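Local atomic coordinates of 303aa long hypothetical esterase (Sulfolobus tokodaii, PDB entry 3AIN), a protein that hydrolyses carboxylic ester bonds as a thermostable carboxylesterase of the hormone-sensitive-lipase-like group, built on the alpha/beta hydrolase fold. Residues Val81-Lys85 / Cys113-Asn118; Asn118-Cys122 / Leu316-Tyr321; Tyr197-Asp203 / Asp263-Gly269; Pro244-Leu249 / Ala271-Leu276. The protein carries 1 engineered substitution. All blocks are in the same frame, centred on the assembly; numbering follows the deposited sequence.

Overall arrangement
The four contacts form two pairs. Contacts 1 and 2 share N118 and helix 110-120, with centres 10 Å apart, and touch where T117 CG2 and C122 O lie 3.4 Å apart. Contacts 3 and 4 share helix 266-278, with centres 12 Å apart, and are joined by a probable hydrogen bond from I245 N to V200 O of 3.2 Å. The pairs do not touch: centres are 25 to 29 Å apart, and the nearest atoms of contacts 1 and 3 about 9 Å. Contact 3 lies beside the probable active site: Y197 packs on the putative GxSxG nucleophile elbow around S170; a phosphate about 5 Å from its side chain, probably from the crystallisation liquor, may mark a pocket.

Contact 1: residues Val81-Lys85 / Cys113-Asn118; sequences VYYPK and CRAITN
Strand 81-83 and helix 113-118, touching mainly through Y82 and T117, approach to 8.5 Å between axes and cross at -39°. Y82 reaches the helix because its CG stands beside the backbone N, opposite the carbonyl carbon (chi1 -56°). The ring lies along one helix flank: CE2 meets C113 CB at 3.4 Å, while CE1 meets R114 CG at 3.7 Å, ring and guanidinium planes being 73° apart. At its root, Y82 CB is 3.3 Å from T117 OG1. That hydroxyl turns back to C113 O (2.8 Å), which T117 N grips from the opposite face. The other branch, T117 CG2, packs 3.7 Å from P84 N. A water accepts from K85 N and donates to N118 OD1, both at 2.8 Å. Outside, D110 takes the Y82 hydroxyl on OD1 and R114 NE on OD2, and N118 ND2 bonds E61 O. With only an alanine at Y82, C113 and R114 would probably face a gap and D110 OD1 would lose its phenol partner. This is the helix-on-sheet layer of an alpha/beta hydrolase: helix 110-120, of the beta-alpha-beta crossover from strand 92-96 to 123-127, also covers the antiparallel strand 76-83.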
loop_
_atom_site.group_PDB
_atom_site.type_symbol
_atom_site.label_atom_id
_atom_site.label_comp_id
_atom_site.label_asym_id
_atom_site.label_seq_id
_atom_site.Cartn_x
_atom_site.Cartn_y
_atom_site.Cartn_z
ATOM N N VAL A 81 22.911 0.471 13.540
ATOM C CA VAL A 81 22.861 -0.370 12.360
ATOM C C VAL A 81 22.110 -1.654 12.698
ATOM O O VAL A 81 22.449 -2.347 13.662
ATOM C CB VAL A 81 24.283 -0.764 11.913
ATOM C CG1 VAL A 81 24.226 -1.654 10.664
ATOM C CG2 VAL A 81 25.141 0.495 11.690
ATOM N N TYR A 82 21.031 -1.917 11.967
ATOM C CA TYR A 82 20.213 -3.139 12.190
ATOM C C TYR A 82 20.433 -4.063 10.988
ATOM O O TYR A 82 20.142 -3.713 9.841
ATOM C CB TYR A 82 18.704 -2.809 12.290
ATOM C CG TYR A 82 18.329 -1.781 13.345
ATOM C CD1 TYR A 82 17.812 -2.175 14.585
ATOM C CD2 TYR A 82 18.473 -0.408 13.098
ATOM C CE1 TYR A 82 17.447 -1.228 15.557
ATOM C CE2 TYR A 82 18.008 0.528 14.013
ATOM C CZ TYR A 82 17.557 0.118 15.256
ATOM O OH TYR A 82 17.156 1.046 16.169
ATOM N N TYR A 83 20.847 -5.296 11.270
ATOM C CA TYR A 83 20.930 -6.323 10.230
ATOM C C TYR A 83 19.709 -7.237 10.288
ATOM O O TYR A 83 19.237 -7.579 11.367
ATOM C CB TYR A 83 22.175 -7.196 10.468
ATOM C CG TYR A 83 23.473 -6.478 10.217
ATOM C CD1 TYR A 83 24.096 -6.571 8.985
ATOM C CD2 TYR A 83 24.100 -5.765 11.221
ATOM C CE1 TYR A 83 25.299 -5.933 8.743
ATOM C CE2 TYR A 83 25.323 -5.141 10.992
ATOM C CZ TYR A 83 25.905 -5.230 9.751
ATOM O OH TYR A 83 27.107 -4.601 9.507
ATOM N N PRO A 84 19.233 -7.682 9.130
ATOM C CA PRO A 84 18.098 -8.595 9.134
ATOM C C PRO A 84 18.568 -10.005 9.461
ATOM O O PRO A 84 19.773 -10.235 9.627
ATOM C CB PRO A 84 17.611 -8.544 7.690
ATOM C CG PRO A 84 18.830 -8.264 6.905
ATOM C CD PRO A 84 19.666 -7.342 7.764
ATOM N N LYS A 85 17.613 -10.930 9.531
ATOM C CA LYS A 85 17.894 -12.303 9.927
ATOM C C LYS A 85 18.389 -13.117 8.733
ATOM O O LYS A 85 18.796 -14.262 8.895
ATOM C CB LYS A 85 16.633 -12.960 10.523
ATOM C CG LYS A 85 15.964 -12.214 11.660
ATOM C CD LYS A 85 14.437 -12.217 11.458
ATOM C CE LYS A 85 13.664 -12.235 12.769
ATOM N NZ LYS A 85 13.969 -13.453 13.565
ATOM N N CYS A 113 12.360 0.913 13.610
ATOM C CA CYS A 113 13.458 0.491 12.730
ATOM C C CYS A 113 13.664 -1.025 12.722
ATOM O O CYS A 113 14.003 -1.575 11.692
ATOM C CB CYS A 113 14.769 1.199 13.091
ATOM S SG CYS A 113 14.733 2.975 12.649
ATOM N N ARG A 114 13.444 -1.694 13.858
ATOM C CA ARG A 114 13.481 -3.167 13.852
ATOM C C ARG A 114 12.395 -3.739 12.947
ATOM O O ARG A 114 12.656 -4.625 12.124
ATOM C CB ARG A 114 13.334 -3.727 15.270
ATOM C CG ARG A 114 14.526 -3.422 16.178
ATOM C CD ARG A 114 14.098 -3.667 17.635
ATOM N NE ARG A 114 15.207 -3.590 18.579
ATOM C CZ ARG A 114 15.932 -4.640 18.959
ATOM N NH1 ARG A 114 15.695 -5.839 18.437
ATOM N NH2 ARG A 114 16.933 -4.481 19.808
ATOM N N ALA A 115 11.181 -3.204 13.048
ATOM C CA ALA A 115 10.113 -3.686 12.209
ATOM C C ALA A 115 10.371 -3.459 10.717
ATOM O O ALA A 115 10.132 -4.344 9.905
ATOM C CB ALA A 115 8.781 -3.076 12.621
ATOM N N ILE A 116 10.899 -2.283 10.365
ATOM C CA ILE A 116 11.256 -2.007 8.971
ATOM C C ILE A 116 12.351 -2.965 8.454
ATOM O O ILE A 116 12.301 -3.456 7.315
ATOM C CB ILE A 116 11.674 -0.522 8.814
ATOM C CG1 ILE A 116 10.436 0.381 8.917
ATOM C CG2 ILE A 116 12.394 -0.314 7.482
ATOM C CD1 ILE A 116 10.788 1.881 8.963
ATOM N N THR A 117 13.356 -3.186 9.285
ATOM C CA THR A 117 14.463 -4.068 8.940
ATOM C C THR A 117 13.937 -5.455 8.601
ATOM O O THR A 117 14.304 -6.036 7.583
ATOM C CB THR A 117 15.424 -4.190 10.124
ATOM O OG1 THR A 117 16.029 -2.916 10.357
ATOM C CG2 THR A 117 16.499 -5.240 9.848
ATOM N N ASN A 118 13.075 -5.985 9.456
ATOM C CA ASN A 118 12.522 -7.326 9.196
ATOM C C ASN A 118 11.613 -7.362 7.971
ATOM O O ASN A 118 11.568 -8.356 7.235
ATOM C CB ASN A 118 11.813 -7.880 10.437
ATOM C CG ASN A 118 12.784 -8.263 11.543
ATOM O OD1 ASN A 118 13.945 -8.599 11.276
ATOM N ND2 ASN A 118 12.368 -8.062 12.786
HETATM O O HOH W 1 14.926 -10.155 9.157
#

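Contact 2: residues Asn118-Cys122 / Leu316-Tyr321; sequences NSCQC and LRKVFY
L316 opens the second segment by packing its CB on C120 CB at 3.9 Å. R317 comes closest by backbone, its CA lying 5.5 Å from that of C120. Its chain bends at chi3 (-80°), which brings NE to S119 O: the bond is 3.2 Å long with an N-H...O angle of 151°, and the oxygen lies in the guanidinium plane and nearly along the C=O axis. R317 CG, placed before the bend by chi1, lies 3.2 Å from C120 O. Two carbonyls at the C-terminal end of helix 110-120 are met by one arginine, whose charge the negative end of that helix would probably favour, perhaps offsetting part of the repulsion from the nearby guanidinium of R317 of the second subunit. K318 faces the other way, forming salt bridges with E303 and D307 of the second subunit.

One turn after L316, F320 CE2 touches C122 CB at 4.0 Å. Y321 closes the segment by giving its hydroxyl proton to Q121 O at 2.6 Å, the donor tilted 20° from the carbonyl plane. The same hydroxyl accepts from G91 N, so two bonds fix its place, and F320 CB lies over the centre of the phenol ring. Q121 has positive phi where the helix ends, and the C120-C122 disulfide, SG to SG 2.1 Å, ties the residues on either side of it. What results is a disulfide-braced helix C-terminus held by the last helix of an alpha/beta hydrolase, the two helices neighbouring each other on one face of the central sheet.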
loop_
_atom_site.group_PDB
_atom_site.type_symbol
_atom_site.label_atom_id
_atom_site.label_comp_id
_atom_site.label_asym_id
_atom_site.label_seq_id
_atom_site.Cartn_x
_atom_site.Cartn_y
_atom_site.Cartn_z
ATOM N N ASN A 118 13.075 -5.985 9.456
ATOM C CA ASN A 118 12.522 -7.326 9.196
ATOM C C ASN A 118 11.613 -7.362 7.971
ATOM O O ASN A 118 11.568 -8.356 7.235
ATOM C CB ASN A 118 11.813 -7.880 10.437
ATOM C CG ASN A 118 12.784 -8.263 11.543
ATOM O OD1 ASN A 118 13.945 -8.599 11.276
ATOM N ND2 ASN A 118 12.368 -8.062 12.786
ATOM N N SER A 119 10.870 -6.282 7.757
ATOM C CA SER A 119 10.002 -6.190 6.602
ATOM C C SER A 119 10.770 -6.084 5.282
ATOM O O SER A 119 10.349 -6.715 4.290
ATOM C CB SER A 119 8.973 -5.039 6.751
ATOM O OG SER A 119 8.046 -5.064 5.662
ATOM N N CYS A 120 11.782 -5.195 5.219
ATOM C CA CYS A 120 12.584 -5.002 3.973
ATOM C C CYS A 120 13.675 -6.044 3.777
ATOM O O CYS A 120 14.262 -6.092 2.705
ATOM C CB CYS A 120 13.224 -3.598 3.802
ATOM S SG CYS A 120 14.392 -2.986 5.088
ATOM N N GLN A 121 13.962 -6.812 4.821
ATOM C CA GLN A 121 15.120 -7.728 4.832
ATOM C C GLN A 121 16.368 -7.036 4.326
ATOM O O GLN A 121 17.095 -7.531 3.449
ATOM C CB GLN A 121 14.806 -8.992 4.054
ATOM C CG GLN A 121 13.600 -9.680 4.668
ATOM C CD GLN A 121 13.394 -11.073 4.160
ATOM O OE1 GLN A 121 13.512 -11.319 2.963
ATOM N NE2 GLN A 121 12.884 -11.940 5.025
ATOM N N CYS A 122 16.642 -5.905 4.948
ATOM C CA CYS A 122 17.689 -5.038 4.489
ATOM C C CYS A 122 18.372 -4.445 5.721
ATOM O O CYS A 122 17.886 -4.624 6.833
ATOM C CB CYS A 122 17.097 -3.997 3.560
ATOM S SG CYS A 122 16.365 -2.618 4.428
ATOM N N LEU A 316 11.080 -2.095 -1.144
ATOM C CA LEU A 316 12.543 -2.162 -0.997
ATOM C C LEU A 316 13.093 -3.546 -1.354
ATOM O O LEU A 316 14.160 -3.655 -1.973
ATOM C CB LEU A 316 12.961 -1.759 0.412
ATOM C CG LEU A 316 12.767 -0.261 0.700
ATOM C CD1 LEU A 316 13.270 0.073 2.100
ATOM C CD2 LEU A 316 13.425 0.642 -0.386
ATOM N N ARG A 317 12.362 -4.598 -1.021
ATOM C CA ARG A 317 12.803 -5.933 -1.472
ATOM C C ARG A 317 12.815 -6.001 -2.986
ATOM O O ARG A 317 13.735 -6.572 -3.600
ATOM C CB ARG A 317 11.947 -7.048 -0.873
ATOM C CG ARG A 317 12.218 -7.262 0.604
ATOM C CD ARG A 317 11.447 -8.454 1.172
ATOM N NE ARG A 317 10.050 -8.134 1.467
ATOM C CZ ARG A 317 9.013 -8.617 0.787
ATOM N NH1 ARG A 317 9.212 -9.417 -0.252
ATOM N NH2 ARG A 317 7.780 -8.233 1.086
ATOM N N LYS A 318 11.785 -5.427 -3.598
ATOM C CA LYS A 318 11.706 -5.385 -5.059
ATOM C C LYS A 318 12.902 -4.635 -5.640
ATOM O O LYS A 318 13.553 -5.110 -6.597
ATOM C CB LYS A 318 10.384 -4.732 -5.508
ATOM C CG LYS A 318 10.296 -4.415 -7.000
ATOM C CD LYS A 318 9.074 -3.518 -7.319
ATOM C CE LYS A 318 9.357 -2.047 -6.957
ATOM N NZ LYS A 318 8.297 -1.121 -7.478
ATOM N N VAL A 319 13.123 -3.404 -5.178
ATOM C CA VAL A 319 14.192 -2.599 -5.778
ATOM C C VAL A 319 15.594 -3.148 -5.487
ATOM O O VAL A 319 16.456 -3.077 -6.350
ATOM C CB VAL A 319 14.096 -1.082 -5.420
ATOM C CG1 VAL A 319 14.585 -0.822 -4.005
ATOM C CG2 VAL A 319 14.919 -0.254 -6.409
ATOM N N PHE A 320 15.818 -3.703 -4.298
ATOM C CA PHE A 320 17.162 -4.198 -3.931
ATOM C C PHE A 320 17.401 -5.570 -4.553
ATOM O O PHE A 320 18.472 -5.831 -5.105
ATOM C CB PHE A 320 17.317 -4.323 -2.411
ATOM C CG PHE A 320 17.477 -3.002 -1.696
ATOM C CD1 PHE A 320 18.285 -2.004 -2.220
ATOM C CD2 PHE A 320 16.953 -2.842 -0.417
ATOM C CE1 PHE A 320 18.429 -0.781 -1.540
ATOM C CE2 PHE A 320 17.168 -1.657 0.300
ATOM C CZ PHE A 320 17.904 -0.641 -0.270
ATOM N N TYR A 321 16.398 -6.439 -4.491
ATOM C CA TYR A 321 16.622 -7.869 -4.707
ATOM C C TYR A 321 15.911 -8.437 -5.936
ATOM O O TYR A 321 16.154 -9.580 -6.315
ATOM C CB TYR A 321 16.279 -8.689 -3.470
ATOM C CG TYR A 321 16.908 -8.210 -2.194
ATOM C CD1 TYR A 321 18.284 -8.048 -2.078
ATOM C CD2 TYR A 321 16.116 -7.869 -1.107
ATOM C CE1 TYR A 321 18.852 -7.581 -0.891
ATOM C CE2 TYR A 321 16.683 -7.475 0.121
ATOM C CZ TYR A 321 18.042 -7.246 0.188
ATOM O OH TYR A 321 18.607 -6.923 1.406
#

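Contact 3: residues Tyr197-Asp203 / Asp263-Gly269; sequences YPAVSFD and DPLRDQG
Y197 meets D263 through its CB, which lies 3.4 Å from D263 OD2; the two side chains cross at about a right angle, and the ring carries on to bond V296 N with its hydroxyl. P198 follows, and a water donates to both P198 O (2.9 Å) and L265 O (2.8 Å), linking two main-chain carbonyls that could not bond each other. A199 lays its CB 3.9 Å from L265 CD1.

L265 belongs to a type I turn, D263 to R266, that starts helix 266-278, and D263 OD1 caps it by accepting from L265 N at 2.8 Å, the donor standing above the carboxylate plane. The turn follows strand 255-260, where alpha/beta hydrolases carry the acid of their catalytic triad; D263 packs against H293, consistent with that role in this family.

V200 comes next, with CG2 only 3.2 Å from Q268 O and also resting on the aliphatic part of the glutamine. Q268 CG takes the crowded position between backbone N and carbonyl carbon (chi1 69°), and the extended chain carries its amide under the backbone of V200 and S201. A leucine instead of Q268 would probably fill part of this space but leave those main-chain polar groups without the amide lying among them. At the end of the segment, D203 OD1 accepts from I205 N and its OD2 bonds the T206 hydroxyl, while a water 2.7 Å from D203 OD2 also lies within bonding distance of P264 O.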
loop_
_atom_site.group_PDB
_atom_site.type_symbol
_atom_site.label_atom_id
_atom_site.label_comp_id
_atom_site.label_asym_id
_atom_site.label_seq_id
_atom_site.Cartn_x
_atom_site.Cartn_y
_atom_site.Cartn_z
ATOM N N TYR A 197 4.577 10.200 5.151
ATOM C CA TYR A 197 3.964 11.511 5.433
ATOM C C TYR A 197 4.977 12.648 5.619
ATOM O O TYR A 197 5.097 13.249 6.687
ATOM C CB TYR A 197 2.908 11.473 6.562
ATOM C CG TYR A 197 3.144 10.499 7.717
ATOM C CD1 TYR A 197 4.145 10.735 8.649
ATOM C CD2 TYR A 197 2.443 9.284 7.782
ATOM C CE1 TYR A 197 4.377 9.837 9.690
ATOM C CE2 TYR A 197 2.701 8.369 8.792
ATOM C CZ TYR A 197 3.710 8.628 9.700
ATOM O OH TYR A 197 3.915 7.751 10.765
ATOM N N PRO A 198 5.727 12.945 4.562
ATOM C CA PRO A 198 6.809 13.926 4.700
ATOM C C PRO A 198 6.301 15.345 4.818
ATOM O O PRO A 198 5.256 15.692 4.249
ATOM C CB PRO A 198 7.574 13.772 3.378
ATOM C CG PRO A 198 6.491 13.371 2.405
ATOM C CD PRO A 198 5.701 12.337 3.217
ATOM N N ALA A 199 7.115 16.184 5.449
ATOM C CA ALA A 199 6.964 17.629 5.347
ATOM C C ALA A 199 7.819 18.108 4.172
ATOM O O ALA A 199 9.029 17.889 4.142
ATOM C CB ALA A 199 7.450 18.285 6.639
ATOM N N VAL A 200 7.174 18.714 3.184
ATOM C CA VAL A 200 7.904 19.151 1.998
ATOM C C VAL A 200 7.831 20.646 1.698
ATOM O O VAL A 200 8.545 21.134 0.828
ATOM C CB VAL A 200 7.497 18.331 0.762
ATOM C CG1 VAL A 200 7.733 16.840 0.981
ATOM C CG2 VAL A 200 6.026 18.604 0.367
ATOM N N SER A 201 6.999 21.391 2.431
ATOM C CA SER A 201 6.895 22.811 2.182
ATOM C C SER A 201 6.371 23.527 3.419
ATOM O O SER A 201 5.419 23.060 4.047
ATOM C CB SER A 201 5.942 23.058 0.981
ATOM O OG SER A 201 5.933 24.436 0.590
ATOM N N PHE A 202 6.800 24.771 3.601
ATOM C CA PHE A 202 6.018 25.707 4.400
ATOM C C PHE A 202 4.642 25.864 3.755
ATOM O O PHE A 202 4.542 25.975 2.535
ATOM C CB PHE A 202 6.729 27.064 4.425
ATOM C CG PHE A 202 6.022 28.102 5.236
ATOM C CD1 PHE A 202 5.350 29.142 4.621
ATOM C CD2 PHE A 202 6.007 28.029 6.627
ATOM C CE1 PHE A 202 4.741 30.158 5.381
ATOM C CE2 PHE A 202 5.339 28.996 7.384
ATOM C CZ PHE A 202 4.635 30.014 6.751
ATOM N N ASP A 203 3.609 25.896 4.562
ATOM C CA ASP A 203 2.247 25.818 4.065
ATOM C C ASP A 203 1.283 26.674 4.848
ATOM O O ASP A 203 1.145 26.497 5.987
ATOM C CB ASP A 203 1.835 24.340 4.075
ATOM C CG ASP A 203 0.411 24.062 3.560
ATOM O OD1 ASP A 203 -0.159 24.901 2.961
ATOM O OD2 ASP A 203 -0.048 22.965 3.790
ATOM N N ASP A 263 -4.498 14.146 7.927
ATOM C CA ASP A 263 -3.166 14.687 8.244
ATOM C C ASP A 263 -3.092 16.068 7.607
ATOM O O ASP A 263 -3.393 16.209 6.397
ATOM C CB ASP A 263 -2.126 13.779 7.589
ATOM C CG ASP A 263 -0.704 14.136 7.938
ATOM O OD1 ASP A 263 -0.419 15.297 8.348
ATOM O OD2 ASP A 263 0.180 13.328 7.523
ATOM N N PRO A 264 -2.765 17.116 8.392
ATOM C CA PRO A 264 -2.614 18.405 7.725
ATOM C C PRO A 264 -1.559 18.397 6.600
ATOM O O PRO A 264 -1.624 19.263 5.715
ATOM C CB PRO A 264 -2.204 19.364 8.867
ATOM C CG PRO A 264 -1.546 18.473 9.875
ATOM C CD PRO A 264 -2.388 17.202 9.821
ATOM N N LEU A 265 -0.586 17.484 6.657
ATOM C CA LEU A 265 0.459 17.395 5.610
ATOM C C LEU A 265 0.039 16.596 4.379
ATOM O O LEU A 265 0.869 16.352 3.476
ATOM C CB LEU A 265 1.744 16.751 6.151
ATOM C CG LEU A 265 2.450 17.349 7.373
ATOM C CD1 LEU A 265 3.894 16.829 7.533
ATOM C CD2 LEU A 265 2.397 18.831 7.458
ATOM N N ARG A 266 -1.190 16.066 4.371
ATOM C CA ARG A 266 -1.582 15.160 3.289
ATOM C C ARG A 266 -1.355 15.815 1.924
ATOM O O ARG A 266 -0.785 15.188 1.011
ATOM C CB ARG A 266 -3.057 14.783 3.420
ATOM C CG ARG A 266 -3.506 13.704 2.453
ATOM C CD ARG A 266 -5.046 13.600 2.509
ATOM N NE ARG A 266 -5.657 14.784 1.903
ATOM C CZ ARG A 266 -6.750 15.399 2.353
ATOM N NH1 ARG A 266 -7.371 14.962 3.441
ATOM N NH2 ARG A 266 -7.217 16.480 1.722
ATOM N N ASP A 267 -1.976 16.967 1.705
ATOM C CA ASP A 267 -1.941 17.536 0.358
ATOM C C ASP A 267 -0.500 17.799 -0.099
ATOM O O ASP A 267 -0.155 17.582 -1.264
ATOM C CB ASP A 267 -2.796 18.800 0.262
ATOM C CG ASP A 267 -4.280 18.508 0.414
ATOM O OD1 ASP A 267 -4.672 17.323 0.419
ATOM O OD2 ASP A 267 -5.067 19.469 0.411
ATOM N N GLN A 268 0.334 18.350 0.761
ATOM C CA GLN A 268 1.694 18.645 0.314
ATOM C C GLN A 268 2.503 17.381 0.016
ATOM O O GLN A 268 3.347 17.382 -0.874
ATOM C CB GLN A 268 2.418 19.592 1.292
ATOM C CG GLN A 268 2.738 18.969 2.629
ATOM C CD GLN A 268 3.387 19.974 3.555
ATOM O OE1 GLN A 268 2.771 20.960 3.971
ATOM N NE2 GLN A 268 4.664 19.813 3.750
ATOM N N GLY A 269 2.241 16.284 0.732
ATOM C CA GLY A 269 2.823 14.992 0.317
ATOM C C GLY A 269 2.446 14.623 -1.101
ATOM O O GLY A 269 3.277 14.104 -1.837
HETATM O O HOH W 2 2.736 14.289 3.781
HETATM O O HOH W 3 -0.515 19.727 3.222
HETATM O O HOH W 4 0.425 21.424 6.011
#

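Contact 4: residues Pro244-Leu249 / Ala271-Leu276; sequences PILADL and AYANKL
L249 and I245 are the two bumps with which the 244-249 loop enters the surface of helix 271-276, each seated among helix residues spaced about one turn apart. L249 buries the most surface of the loop residues here. Its CD1 drops over one face of the Y272 ring in a CH-pi contact, 4.1 Å from the centroid and 25° off the normal, and meets K275 CG at 3.7 Å, so Y272 and K275 wall its hollow. Its CD2 reaches out to Y272 OH at 3.5 Å, and L276 CD2 closes the floor against L249 CB at 4.0 Å.

I245 fills the neighbouring hollow formed by A271, Y272 and K275. Its CG1 stands opposite the backbone N (chi1 -161°), which carries CD1 to within 3.7 Å of Y272 CA, and the side chains of I245 and Y272 run alongside in opposite senses. The phenol edge is occupied too: P244 O lies in the ring plane, 3.7 Å from Y272 CE1, with P244 CB beside the hydroxyl.

K275 is the ridge between the bumps. It crosses L249 at about a right angle, then bends at chi4 (-96°) so that NZ donates to I245 O at 3.0 Å. A water that accepts from L249 N at 2.9 Å is held weakly by the same amine.

Behind the loop, P244 and A247 rest on I181 of helix 171-185, which Y272 also touches; beneath the helix, Y272 and L276 pack on I257 of strand 255-260, and L276 reaches V283 of the edge strand 283-288.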
loop_
_atom_site.group_PDB
_atom_site.type_symbol
_atom_site.label_atom_id
_atom_site.label_comp_id
_atom_site.label_asym_id
_atom_site.label_seq_id
_atom_site.Cartn_x
_atom_site.Cartn_y
_atom_site.Cartn_z
ATOM N N PRO A 244 11.704 21.011 0.231
ATOM C CA PRO A 244 12.275 20.370 -0.947
ATOM C C PRO A 244 11.363 20.476 -2.166
ATOM O O PRO A 244 11.824 20.282 -3.289
ATOM C CB PRO A 244 12.479 18.902 -0.508
ATOM C CG PRO A 244 11.608 18.750 0.740
ATOM C CD PRO A 244 11.712 20.108 1.401
ATOM N N ILE A 245 10.082 20.804 -1.965
ATOM C CA ILE A 245 9.221 21.059 -3.141
ATOM C C ILE A 245 9.818 22.132 -4.084
ATOM O O ILE A 245 9.534 22.143 -5.283
ATOM C CB ILE A 245 7.766 21.488 -2.733
ATOM C CG1 ILE A 245 6.802 21.285 -3.925
ATOM C CG2 ILE A 245 7.749 22.940 -2.304
ATOM C CD1 ILE A 245 6.352 19.847 -4.109
ATOM N N LEU A 246 10.624 23.031 -3.532
ATOM C CA LEU A 246 11.242 24.126 -4.316
ATOM C C LEU A 246 12.263 23.614 -5.342
ATOM O O LEU A 246 12.663 24.353 -6.246
ATOM C CB LEU A 246 11.951 25.115 -3.385
ATOM C CG LEU A 246 10.988 25.884 -2.472
ATOM C CD1 LEU A 246 11.792 26.746 -1.476
ATOM C CD2 LEU A 246 10.042 26.765 -3.332
ATOM N N ALA A 247 12.830 22.441 -5.088
ATOM C CA ALA A 247 13.992 21.978 -5.851
ATOM C C ALA A 247 13.543 21.466 -7.220
ATOM O O ALA A 247 12.380 21.109 -7.403
ATOM C CB ALA A 247 14.713 20.845 -5.077
ATOM N N ASP A 248 14.488 21.381 -8.160
ATOM C CA ASP A 248 14.304 20.638 -9.404
ATOM C C ASP A 248 14.434 19.133 -9.126
ATOM O O ASP A 248 15.441 18.668 -8.578
ATOM C CB ASP A 248 15.360 21.125 -10.424
ATOM C CG ASP A 248 15.421 20.284 -11.693
ATOM O OD1 ASP A 248 14.840 19.187 -11.737
ATOM O OD2 ASP A 248 16.234 20.644 -12.579
ATOM N N LEU A 249 13.345 18.402 -9.357
ATOM C CA LEU A 249 13.247 17.030 -8.880
ATOM C C LEU A 249 13.566 16.007 -9.962
ATOM O O LEU A 249 13.342 14.817 -9.781
ATOM C CB LEU A 249 11.849 16.767 -8.282
ATOM C CG LEU A 249 11.404 17.721 -7.151
ATOM C CD1 LEU A 249 10.043 17.252 -6.595
ATOM C CD2 LEU A 249 12.416 17.811 -6.005
ATOM N N ALA A 271 1.503 16.540 -3.384
ATOM C CA ALA A 271 2.153 17.506 -4.311
ATOM C C ALA A 271 3.567 17.054 -4.636
ATOM O O ALA A 271 4.028 17.170 -5.776
ATOM C CB ALA A 271 2.203 18.900 -3.701
ATOM N N TYR A 272 4.281 16.585 -3.620
ATOM C CA TYR A 272 5.653 16.174 -3.857
ATOM C C TYR A 272 5.688 14.972 -4.815
ATOM O O TYR A 272 6.537 14.909 -5.706
ATOM C CB TYR A 272 6.375 15.840 -2.546
ATOM C CG TYR A 272 7.901 15.865 -2.691
ATOM C CD1 TYR A 272 8.585 17.079 -2.719
ATOM C CD2 TYR A 272 8.640 14.683 -2.743
ATOM C CE1 TYR A 272 9.962 17.120 -2.874
ATOM C CE2 TYR A 272 10.031 14.725 -2.794
ATOM C CZ TYR A 272 10.668 15.945 -2.863
ATOM O OH TYR A 272 12.042 15.993 -3.037
ATOM N N ALA A 273 4.815 13.993 -4.585
ATOM C CA ALA A 273 4.683 12.866 -5.522
ATOM C C ALA A 273 4.401 13.396 -6.930
ATOM O O ALA A 273 4.946 12.885 -7.909
ATOM C CB ALA A 273 3.553 11.898 -5.074
ATOM N N ASN A 274 3.447 14.307 -7.031
ATOM C CA ASN A 274 3.043 14.827 -8.339
ATOM C C ASN A 274 4.185 15.533 -9.061
ATOM O O ASN A 274 4.339 15.374 -10.279
ATOM C CB ASN A 274 1.817 15.727 -8.210
ATOM C CG ASN A 274 0.560 14.941 -7.807
ATOM O OD1 ASN A 274 -0.374 15.482 -7.197
ATOM N ND2 ASN A 274 0.640 13.637 -7.954
ATOM N N LYS A 275 4.928 16.359 -8.336
ATOM C CA LYS A 275 6.056 17.074 -8.931
ATOM C C LYS A 275 7.191 16.138 -9.328
ATOM O O LYS A 275 7.730 16.247 -10.449
ATOM C CB LYS A 275 6.540 18.188 -8.001
ATOM C CG LYS A 275 7.589 19.140 -8.597
ATOM C CD LYS A 275 7.831 20.285 -7.605
ATOM C CE LYS A 275 8.331 21.555 -8.267
ATOM N NZ LYS A 275 9.794 21.625 -8.204
ATOM N N LEU A 276 7.411 15.086 -8.537
ATOM C CA LEU A 276 8.299 14.009 -8.972
ATOM C C LEU A 276 7.843 13.367 -10.275
ATOM O O LEU A 276 8.653 13.158 -11.179
ATOM C CB LEU A 276 8.436 12.931 -7.892
ATOM C CG LEU A 276 9.351 13.263 -6.723
ATOM C CD1 LEU A 276 9.020 12.328 -5.511
ATOM C CD2 LEU A 276 10.837 13.119 -7.124
HETATM O O HOH W 5 11.474 23.673 -9.275
HETATM O O HOH W 6 11.016 19.566 -10.604
#